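PDB 1SS4: glyoxalase family protein from Bacillus cereus, which is of unknown function but belongs to the glyoxalase (vicinal oxygen chelate) family, so that a metal-dependent activity such as methylmalonyl-CoA epimerisation is possible. Local coordinates for the interface of chains A and B. Numbering follows the deposited sequence. Chains: chain A/B, Glyoxalase family protein.

Contact 1: the interface of chains A and B. Residues chain A 32-34, 65-66, 100-104; chain B 7-11, 13.
In the deposited dimer, strand 9-18 of chain B lies antiparallel to strand 95-103 of chain A, so that a beta-sheet continues from one chain into the other. The backbone evidence is a pairing of A:Thr102 with B:Arg11: A:Thr102 N donates to B:Arg11 O over 2.9 Å, 167° at the hydrogen and nearly along the C=O axis. The carbonyl A:Thr102 O takes B:Leu10 N in its plane at 2.9 Å, a more bent bond. Beyond the strand end, A:Glu104 N reaches B:Lys8 O at 2.8 Å.

The apolar part is carried by B:Leu9, which loses 133 Å² to chain A. Its CG stands anti to the backbone N (chi1 173°), and the two methyls divide the work. CD2 enters between A:Gly33, the ring carbon CD of A:Pro66 and A:Leu34, whose CD1 is 3.5 Å from B:Leu9 CD2. CD1 turns the other way, to CB and the ring atom CD1 of A:Phe101, one face of that ring being overlain toward its rim by A:Ile32 CG2.

The polar side-chain part centres on the hydroxyl of A:Thr102, which is set beside its own backbone N (chi1 -65°). It faces the fork of the B:Asp13 carboxylate, with syn lone pairs of both oxygens toward it: A:Thr102 OG1 is placed to share its hydrogen between the two, at 2.5 Å to B:Asp13 OD1 and 2.7 Å to B:Asp13 OD2. A water also links this hydroxyl to OD2. Within chain B, B:Arg11 NE forms a salt bridge of 2.9 Å with B:Asp13 OD2, which may favour the ionised acid. The guanidinium runs alongside A:Thr102, with OG1 3.6 Å above the centre of its plane.

Contact 2: the interface of chains A and B. Residues chain A 97-100, 142-144; chain B 14, 16, 96.
Backbone pairing sets the register here: A:Arg98 bridges B:Ser16 and A:Met100 bridges B:Asn14, both antiparallel. B:Ser16 N meets A:Arg98 O at 2.8 Å, with 173° at the hydrogen, and A:Met100 N meets B:Asn14 O at 2.9 Å; in both the donor lies nearly along the C=O axis. A:Leu97 N also donates to B:Ser16 O, but from above the carbonyl plane.

Among the polar side chains, the guanidinium of A:Arg98 runs forward along its own strand toward A:Met100 by a crowded first torsion (chi1 58°) and a bend at chi2. It presents its edge to the amide oxygen of B:Asn14: A:Arg98 NH1 to B:Asn14 OD1 is 2.8 Å, the oxygen lying in the guanidinium plane while the two flat groups are turned 48° apart. NH2 adds a weak bond to the same oxygen. The cation is sandwiched, A:Met100 CB over the centre of one face and B:Ser16 CB toward the rim of the other, which should limit its rotation.

The aromatic contact is made by B:Tyr96, which enters phenol end first and hides 91 Å² against chain A. Its hydroxyl is gripped twice: B:Tyr96 OH donates to A:Leu143 O at 2.5 Å, that oxygen lying in the ring plane, and accepts A:Val99 N at 3.1 Å. Methyls flank this tip, with A:Ile144 CD1 at 3.4 Å from B:Tyr96 OH and A:Ile142 CG2 nearby, while A:Val99 CG1 packs on the ring atom CE1. By tying strands 95-103 and 143-149 of chain A to one phenol of chain B, the site would help fix the alignment of the two chains, if the deposited dimer is the biological one.

Contact 1: the interface of chains A and B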
loop_
_atom_site.group_PDB
_atom_site.type_symbol
_atom_site.label_atom_id
_atom_site.label_comp_id
_atom_site.label_asym_id
_atom_site.label_seq_id
_atom_site.Cartn_x
_atom_site.Cartn_y
_atom_site.Cartn_z
ATOM N N ILE A 32 11.891 -9.505 6.212
ATOM C CA ILE A 32 10.770 -9.047 7.016
ATOM C C ILE A 32 9.930 -10.272 7.385
ATOM O O ILE A 32 9.255 -10.293 8.407
ATOM C CB ILE A 32 9.862 -8.074 6.215
ATOM C CG1 ILE A 32 10.602 -6.761 5.943
ATOM C CG2 ILE A 32 8.543 -7.859 6.965
ATOM C CD1 ILE A 32 10.662 -5.827 7.139
ATOM N N GLY A 33 9.931 -11.274 6.519
ATOM C CA GLY A 33 9.160 -12.465 6.812
ATOM C C GLY A 33 8.179 -12.907 5.752
ATOM O O GLY A 33 7.454 -13.881 5.969
ATOM N N LEU A 34 8.116 -12.197 4.625
ATOM C CA LEU A 34 7.208 -12.609 3.559
ATOM C C LEU A 34 7.898 -13.651 2.680
ATOM O O LEU A 34 9.133 -13.716 2.612
ATOM C CB LEU A 34 6.773 -11.422 2.690
ATOM C CG LEU A 34 5.815 -10.460 3.394
ATOM C CD1 LEU A 34 6.605 -9.345 4.060
ATOM C CD2 LEU A 34 4.831 -9.889 2.365
ATOM N N THR A 65 2.348 -13.129 2.884
ATOM C CA THR A 65 2.645 -13.258 4.306
ATOM C C THR A 65 2.400 -14.707 4.722
ATOM O O THR A 65 1.660 -15.432 4.058
ATOM C CB THR A 65 1.723 -12.380 5.155
ATOM O OG1 THR A 65 0.360 -12.587 4.742
ATOM C CG2 THR A 65 2.103 -10.918 5.010
ATOM N N PRO A 66 3.040 -15.149 5.812
ATOM C CA PRO A 66 2.873 -16.515 6.306
ATOM C C PRO A 66 1.412 -16.840 6.579
ATOM O O PRO A 66 0.980 -17.955 6.329
ATOM C CB PRO A 66 3.712 -16.528 7.589
ATOM C CG PRO A 66 4.826 -15.598 7.262
ATOM C CD PRO A 66 4.100 -14.444 6.553
HETATM N N MSE A 100 2.466 -1.321 7.269
HETATM C CA MSE A 100 2.832 -1.617 8.660
HETATM C C MSE A 100 2.787 -3.130 8.904
HETATM O O MSE A 100 1.798 -3.784 8.580
HETATM C CB MSE A 100 1.845 -0.907 9.602
HETATM C CG MSE A 100 1.868 -1.352 11.066
HETATM SE SE MSE A 100 3.445 -0.750 11.973
HETATM C CE MSE A 100 3.072 1.130 12.140
ATOM N N PHE A 101 3.859 -3.677 9.462
ATOM C CA PHE A 101 3.935 -5.112 9.756
ATOM C C PHE A 101 4.030 -5.342 11.275
ATOM O O PHE A 101 4.718 -4.601 11.975
ATOM C CB PHE A 101 5.192 -5.726 9.125
ATOM C CG PHE A 101 5.238 -5.640 7.625
ATOM C CD1 PHE A 101 4.439 -6.471 6.842
ATOM C CD2 PHE A 101 6.125 -4.772 6.994
ATOM C CE1 PHE A 101 4.522 -6.450 5.445
ATOM C CE2 PHE A 101 6.217 -4.741 5.593
ATOM C CZ PHE A 101 5.409 -5.588 4.818
ATOM N N THR A 102 3.340 -6.361 11.784
ATOM C CA THR A 102 3.471 -6.679 13.210
ATOM C C THR A 102 4.417 -7.871 13.225
ATOM O O THR A 102 4.191 -8.839 12.510
ATOM C CB THR A 102 2.153 -7.115 13.856
ATOM O OG1 THR A 102 1.225 -6.026 13.829
ATOM C CG2 THR A 102 2.391 -7.531 15.333
ATOM N N VAL A 103 5.483 -7.781 14.007
ATOM C CA VAL A 103 6.462 -8.858 14.093
ATOM C C VAL A 103 6.580 -9.371 15.525
ATOM O O VAL A 103 6.102 -8.739 16.469
ATOM C CB VAL A 103 7.856 -8.394 13.601
ATOM C CG1 VAL A 103 7.786 -8.059 12.119
ATOM C CG2 VAL A 103 8.324 -7.190 14.397
ATOM N N GLU A 104 7.215 -10.524 15.686
ATOM C CA GLU A 104 7.360 -11.105 17.008
ATOM C C GLU A 104 8.261 -10.274 17.919
ATOM O O GLU A 104 7.878 -9.924 19.038
ATOM C CB GLU A 104 7.906 -12.518 16.886
ATOM C CG GLU A 104 7.640 -13.360 18.104
ATOM C CD GLU A 104 8.083 -14.784 17.904
ATOM O OE1 GLU A 104 9.315 -15.019 17.867
ATOM O OE2 GLU A 104 7.200 -15.661 17.770
ATOM N N ASN B 7 13.059 -14.637 13.456
ATOM C CA ASN B 7 11.894 -13.816 13.916
ATOM C C ASN B 7 10.627 -14.399 13.298
ATOM O O ASN B 7 10.672 -15.446 12.641
ATOM C CB ASN B 7 12.062 -12.361 13.461
ATOM C CG ASN B 7 11.526 -11.365 14.468
ATOM O OD1 ASN B 7 10.370 -11.444 14.885
ATOM N ND2 ASN B 7 12.369 -10.414 14.859
ATOM N N LYS B 8 9.505 -13.715 13.502
ATOM C CA LYS B 8 8.235 -14.175 12.962
ATOM C C LYS B 8 7.369 -12.998 12.527
ATOM O O LYS B 8 7.194 -12.039 13.272
ATOM C CB LYS B 8 7.490 -14.998 14.014
ATOM C CG LYS B 8 6.248 -15.699 13.511
ATOM C CD LYS B 8 5.621 -16.531 14.624
ATOM C CE LYS B 8 4.330 -17.217 14.171
ATOM N NZ LYS B 8 3.268 -16.255 13.729
ATOM N N LEU B 9 6.837 -13.083 11.313
ATOM C CA LEU B 9 5.971 -12.031 10.774
ATOM C C LEU B 9 4.533 -12.423 11.085
ATOM O O LEU B 9 3.977 -13.338 10.460
ATOM C CB LEU B 9 6.174 -11.909 9.264
ATOM C CG LEU B 9 5.245 -10.979 8.478
ATOM C CD1 LEU B 9 5.323 -9.563 9.032
ATOM C CD2 LEU B 9 5.647 -10.999 7.008
ATOM N N LEU B 10 3.934 -11.741 12.057
ATOM C CA LEU B 10 2.572 -12.051 12.448
ATOM C C LEU B 10 1.532 -11.647 11.400
ATOM O O LEU B 10 0.637 -12.426 11.089
ATOM C CB LEU B 10 2.253 -11.406 13.798
ATOM C CG LEU B 10 3.165 -11.840 14.966
ATOM C CD1 LEU B 10 2.663 -11.219 16.258
ATOM C CD2 LEU B 10 3.174 -13.356 15.083
ATOM N N ARG B 11 1.649 -10.437 10.856
ATOM C CA ARG B 11 0.697 -9.982 9.846
ATOM C C ARG B 11 1.038 -8.612 9.252
ATOM O O ARG B 11 1.890 -7.884 9.779
ATOM C CB ARG B 11 -0.696 -9.897 10.452
ATOM C CG ARG B 11 -0.791 -8.857 11.538
ATOM C CD ARG B 11 -2.182 -8.819 12.137
ATOM N NE ARG B 11 -2.231 -7.941 13.298
ATOM C CZ ARG B 11 -1.677 -8.216 14.475
ATOM N NH1 ARG B 11 -1.022 -9.358 14.665
ATOM N NH2 ARG B 11 -1.776 -7.339 15.463
ATOM N N ASP B 13 -0.537 -5.416 9.009
ATOM C CA ASP B 13 -1.634 -4.694 9.635
ATOM C C ASP B 13 -2.423 -3.780 8.724
ATOM O O ASP B 13 -3.638 -3.832 8.720
ATOM C CB ASP B 13 -1.157 -3.830 10.799
ATOM C CG ASP B 13 -0.442 -4.622 11.867
ATOM O OD1 ASP B 13 0.800 -4.572 11.902
ATOM O OD2 ASP B 13 -1.136 -5.282 12.670
HETATM O O HOH W 1 -0.333 -5.328 15.548
#

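Contact 2: the interface of chains A and B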
loop_
_atom_site.group_PDB
_atom_site.type_symbol
_atom_site.label_atom_id
_atom_site.label_comp_id
_atom_site.label_asym_id
_atom_site.label_seq_id
_atom_site.Cartn_x
_atom_site.Cartn_y
_atom_site.Cartn_z
ATOM N N LEU A 97 1.807 6.001 1.948
ATOM C CA LEU A 97 2.879 6.279 2.904
ATOM C C LEU A 97 3.720 5.072 3.290
ATOM O O LEU A 97 4.945 5.032 3.063
ATOM C CB LEU A 97 2.282 6.894 4.184
ATOM C CG LEU A 97 3.281 7.236 5.290
ATOM C CD1 LEU A 97 4.255 8.265 4.792
ATOM C CD2 LEU A 97 2.546 7.769 6.546
ATOM N N ARG A 98 3.076 4.086 3.893
ATOM C CA ARG A 98 3.830 2.917 4.303
ATOM C C ARG A 98 2.925 1.754 4.621
ATOM O O ARG A 98 1.753 1.942 4.936
ATOM C CB ARG A 98 4.632 3.262 5.566
ATOM C CG ARG A 98 3.736 3.749 6.742
ATOM C CD ARG A 98 3.590 2.667 7.792
ATOM N NE ARG A 98 2.579 2.944 8.816
ATOM C CZ ARG A 98 1.314 2.550 8.733
ATOM N NH1 ARG A 98 0.896 1.878 7.665
ATOM N NH2 ARG A 98 0.482 2.764 9.740
ATOM N N VAL A 99 3.481 0.554 4.523
ATOM C CA VAL A 99 2.755 -0.629 4.943
ATOM C C VAL A 99 3.334 -0.903 6.345
ATOM O O VAL A 99 4.530 -0.692 6.586
ATOM C CB VAL A 99 2.983 -1.849 4.014
ATOM C CG1 VAL A 99 2.451 -1.526 2.604
ATOM C CG2 VAL A 99 4.440 -2.203 3.922
HETATM N N MSE A 100 2.466 -1.321 7.269
HETATM C CA MSE A 100 2.832 -1.617 8.660
HETATM C C MSE A 100 2.787 -3.130 8.904
HETATM O O MSE A 100 1.798 -3.784 8.580
HETATM C CB MSE A 100 1.845 -0.907 9.602
HETATM C CG MSE A 100 1.868 -1.352 11.066
HETATM SE SE MSE A 100 3.445 -0.750 11.973
HETATM C CE MSE A 100 3.072 1.130 12.140
ATOM N N ILE A 142 12.571 2.765 0.868
ATOM C CA ILE A 142 11.124 2.605 0.997
ATOM C C ILE A 142 10.660 2.543 2.456
ATOM O O ILE A 142 11.165 1.759 3.262
ATOM C CB ILE A 142 10.668 1.358 0.198
ATOM C CG1 ILE A 142 10.909 1.633 -1.296
ATOM C CG2 ILE A 142 9.175 1.044 0.453
ATOM C CD1 ILE A 142 10.820 0.416 -2.190
ATOM N N LEU A 143 9.684 3.379 2.783
ATOM C CA LEU A 143 9.152 3.463 4.138
ATOM C C LEU A 143 8.277 2.277 4.549
ATOM O O LEU A 143 7.289 1.948 3.880
ATOM C CB LEU A 143 8.356 4.757 4.302
ATOM C CG LEU A 143 7.964 5.141 5.732
ATOM C CD1 LEU A 143 9.228 5.479 6.515
ATOM C CD2 LEU A 143 7.013 6.357 5.696
ATOM N N ILE A 144 8.655 1.659 5.670
ATOM C CA ILE A 144 7.943 0.523 6.251
ATOM C C ILE A 144 7.719 0.810 7.728
ATOM O O ILE A 144 8.496 1.509 8.350
ATOM C CB ILE A 144 8.787 -0.757 6.172
ATOM C CG1 ILE A 144 9.189 -1.035 4.727
ATOM C CG2 ILE A 144 8.019 -1.903 6.734
ATOM C CD1 ILE A 144 8.017 -1.317 3.825
ATOM N N ASN B 14 -1.732 -2.920 7.991
ATOM C CA ASN B 14 -2.426 -1.988 7.120
ATOM C C ASN B 14 -1.476 -1.257 6.190
ATOM O O ASN B 14 -0.264 -1.316 6.348
ATOM C CB ASN B 14 -3.193 -0.951 7.970
ATOM C CG ASN B 14 -2.269 0.001 8.737
ATOM O OD1 ASN B 14 -1.664 0.907 8.161
ATOM N ND2 ASN B 14 -2.169 -0.206 10.058
ATOM N N SER B 16 -0.994 2.629 4.855
ATOM C CA SER B 16 -1.525 3.963 5.134
ATOM C C SER B 16 -1.449 4.874 3.909
ATOM O O SER B 16 -0.542 4.761 3.072
ATOM C CB SER B 16 -0.784 4.625 6.313
ATOM O OG SER B 16 0.511 5.018 5.918
ATOM N N TYR B 96 5.619 3.218 -3.765
ATOM C CA TYR B 96 4.304 2.575 -3.623
ATOM C C TYR B 96 3.467 2.946 -4.845
ATOM O O TYR B 96 3.431 4.114 -5.238
ATOM C CB TYR B 96 3.616 3.053 -2.341
ATOM C CG TYR B 96 4.212 2.430 -1.087
ATOM C CD1 TYR B 96 3.985 1.087 -0.796
ATOM C CD2 TYR B 96 4.982 3.192 -0.190
ATOM C CE1 TYR B 96 4.505 0.501 0.344
ATOM C CE2 TYR B 96 5.503 2.624 0.965
ATOM C CZ TYR B 96 5.260 1.269 1.222
ATOM O OH TYR B 96 5.739 0.647 2.347
#

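Contact 1 and contact 2 lie about 13 Å apart, measured between the centres of their C-alpha atoms, and share A:Met100. Both follow the same pair of strands, 95-103 of chain A and 9-18 of chain B, so they are successive stretches of one intermolecular antiparallel ribbon. Contact 1 adds the loops after helix 22-32 and strand 57-64; contact 2 adds strand 143-149 and the 95-103 strand of chain B. Two-fold symmetry repeats each with the chains exchanged. Such continuous pairing suggests a stable dimer, although the structure alone does not show the oligomeric state in solution.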